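Local coordinates for putative DNA-binding protein (Bacteroides fragilis, PDB 3BS3) that probably binds DNA as a small all-helical helix-turn-helix protein of the XRE (Cro/C1-type) family, at residues E31-S36 with A59-V64. Residues are numbered along the deposited sequence; the frame is centred on the assembly and turned at random. Where two conformers were deposited one is given.
Sequences EQMGKS and AELLNV. With SO4 (sulfate ion), chain B.
Leu61 reaches from helix 52-62 to the last turn of helix 26-33 and sets one methyl, CD1, against two neighbouring side chains. CD1 lies 3.6 Å from Gln32 CB and, in the given conformer of a selenomethionine modelled in two, equally close, 3.6 Å, to Met33 CG, so the tight part of the contact is a leucine tip laid against two aliphatic stems. Leucine suits the place because its fork divides the work: CD2 lies over Gln32 alone, 4.0 Å from its CB. With CG anti to the carbonyl carbon (chi1 -71°), CD1 continues the extended chain toward helix 26-33 and CD2 branches off toward Gln32, bridging backbones whose nearest CA atoms, those of Gln32 and Leu61, stand 7.8 Å apart.

Helix 26-33 is the first helix of the helix-turn-helix and helix 37-44 the second, in this family usually the recognition helix; the contact is a small part of the first helix's packing on helix 52-62, to which Trp28 and Leu29 add by touching Leu61. Gly34 ends the first helix in a Schellman motif, its positive phi easy without a side chain, and Ser36 N-caps the second, its hydroxyl hydrogen-bonded to Thr39 OG1. O3 of a sulfate, probably from the crystallisation liquor, accepts a nearly straight bond from Ser36 N (2.9 Å, 174°), and the ion also bonds Thr39 OG1. The helix N-terminus would favour an anion here; whether it mimics a DNA phosphate is not established.

On the loose side, the bend at chi2 (-64°) brings Gln32's carboxamide round beside Leu61, and chi3 turns OE1 rather than NE2 toward CD2, 3.9 Å away. A long polar side chain suits this exposed edge, its stem covering the leucine and its amide lying at the surface.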
# COMPACT_ATOMS: atom_id res chain seq x y z
N GLU A 31 -13.63 -13.38 0.15
CA GLU A 31 -14.58 -13.73 -0.92
C GLU A 31 -14.89 -12.53 -1.82
O GLU A 31 -14.89 -12.65 -3.04
CB GLU A 31 -15.85 -14.38 -0.34
CG GLU A 31 -15.58 -15.81 0.15
CD GLU A 31 -16.76 -16.50 0.86
OE1 GLU A 31 -17.78 -15.86 1.18
OE2 GLU A 31 -16.62 -17.72 1.11
N GLN A 32 -15.13 -11.37 -1.21
CA GLN A 32 -15.40 -10.16 -1.98
C GLN A 32 -14.23 -9.72 -2.85
O GLN A 32 -14.42 -9.14 -3.92
CB GLN A 32 -15.82 -9.01 -1.06
CG GLN A 32 -17.13 -9.26 -0.38
CD GLN A 32 -18.27 -9.33 -1.39
OE1 GLN A 32 -18.45 -8.41 -2.20
NE2 GLN A 32 -19.01 -10.41 -1.35
N MSE A 33 -13.02 -10.01 -2.40
CA MSE A 33 -11.86 -9.55 -3.16
C MSE A 33 -11.22 -10.56 -4.06
O MSE A 33 -10.28 -10.23 -4.81
CB MSE A 33 -10.85 -9.03 -2.21
CG MSE A 33 -11.34 -7.79 -1.62
SE MSE A 33 -9.94 -7.39 -0.49
CE MSE A 33 -8.69 -6.60 -1.77
N GLY A 34 -11.74 -11.78 -4.04
CA GLY A 34 -11.20 -12.88 -4.85
C GLY A 34 -9.81 -13.26 -4.39
O GLY A 34 -8.96 -13.64 -5.21
N LYS A 35 -9.57 -13.17 -3.09
CA LYS A 35 -8.28 -13.53 -2.50
C LYS A 35 -8.45 -14.66 -1.49
O LYS A 35 -9.59 -14.93 -1.05
CB LYS A 35 -7.64 -12.31 -1.85
CG LYS A 35 -7.39 -11.19 -2.84
CD LYS A 35 -6.28 -10.29 -2.42
CE LYS A 35 -6.02 -9.26 -3.49
NZ LYS A 35 -5.27 -9.80 -4.64
N SER A 36 -7.35 -15.31 -1.12
CA SER A 36 -7.43 -16.41 -0.15
C SER A 36 -7.69 -15.82 1.23
O SER A 36 -7.34 -14.67 1.51
CB SER A 36 -6.14 -17.24 -0.15
OG SER A 36 -5.07 -16.48 0.38
N ALA A 59 -11.48 -0.61 1.42
CA ALA A 59 -12.19 0.56 1.99
C ALA A 59 -13.59 0.69 1.36
O ALA A 59 -14.58 0.95 2.08
CB ALA A 59 -11.36 1.82 1.79
N GLU A 60 -13.67 0.50 0.05
CA GLU A 60 -14.96 0.57 -0.65
C GLU A 60 -15.91 -0.48 -0.07
O GLU A 60 -17.08 -0.18 0.24
CB GLU A 60 -14.78 0.38 -2.15
CG GLU A 60 -14.18 1.61 -2.82
CD GLU A 60 -13.67 1.37 -4.24
OE1 GLU A 60 -13.67 0.21 -4.73
OE2 GLU A 60 -13.26 2.36 -4.87
N LEU A 61 -15.39 -1.69 0.10
CA LEU A 61 -16.19 -2.82 0.62
C LEU A 61 -16.66 -2.61 2.06
O LEU A 61 -17.75 -3.05 2.43
CB LEU A 61 -15.40 -4.13 0.52
CG LEU A 61 -15.20 -4.68 -0.89
CD1 LEU A 61 -14.22 -5.82 -0.87
CD2 LEU A 61 -16.54 -5.14 -1.48
N LEU A 62 -15.83 -1.94 2.87
CA LEU A 62 -16.17 -1.67 4.28
C LEU A 62 -16.87 -0.33 4.48
O LEU A 62 -17.20 0.03 5.62
CB LEU A 62 -14.93 -1.78 5.17
CG LEU A 62 -14.30 -3.18 5.16
CD1 LEU A 62 -13.01 -3.19 5.96
CD2 LEU A 62 -15.27 -4.25 5.71
N ASN A 63 -17.07 0.42 3.38
CA ASN A 63 -17.71 1.73 3.44
C ASN A 63 -16.98 2.73 4.33
O ASN A 63 -17.62 3.47 5.12
CB ASN A 63 -19.18 1.62 3.88
CG ASN A 63 -20.01 0.77 2.94
OD1 ASN A 63 -19.88 0.86 1.72
ND2 ASN A 63 -20.85 -0.09 3.50
N VAL A 64 -15.65 2.75 4.20
CA VAL A 64 -14.83 3.74 4.93
C VAL A 64 -13.89 4.44 3.95
O VAL A 64 -13.66 3.94 2.84
CB VAL A 64 -13.99 3.10 6.07
CG1 VAL A 64 -14.90 2.43 7.12
CG2 VAL A 64 -12.98 2.06 5.51
S SO4 B . -4.20 -14.29 -3.38
O1 SO4 B . -3.53 -15.45 -3.97
O2 SO4 B . -5.29 -13.89 -4.26
O3 SO4 B . -4.72 -14.64 -2.06
O4 SO4 B . -3.24 -13.19 -3.26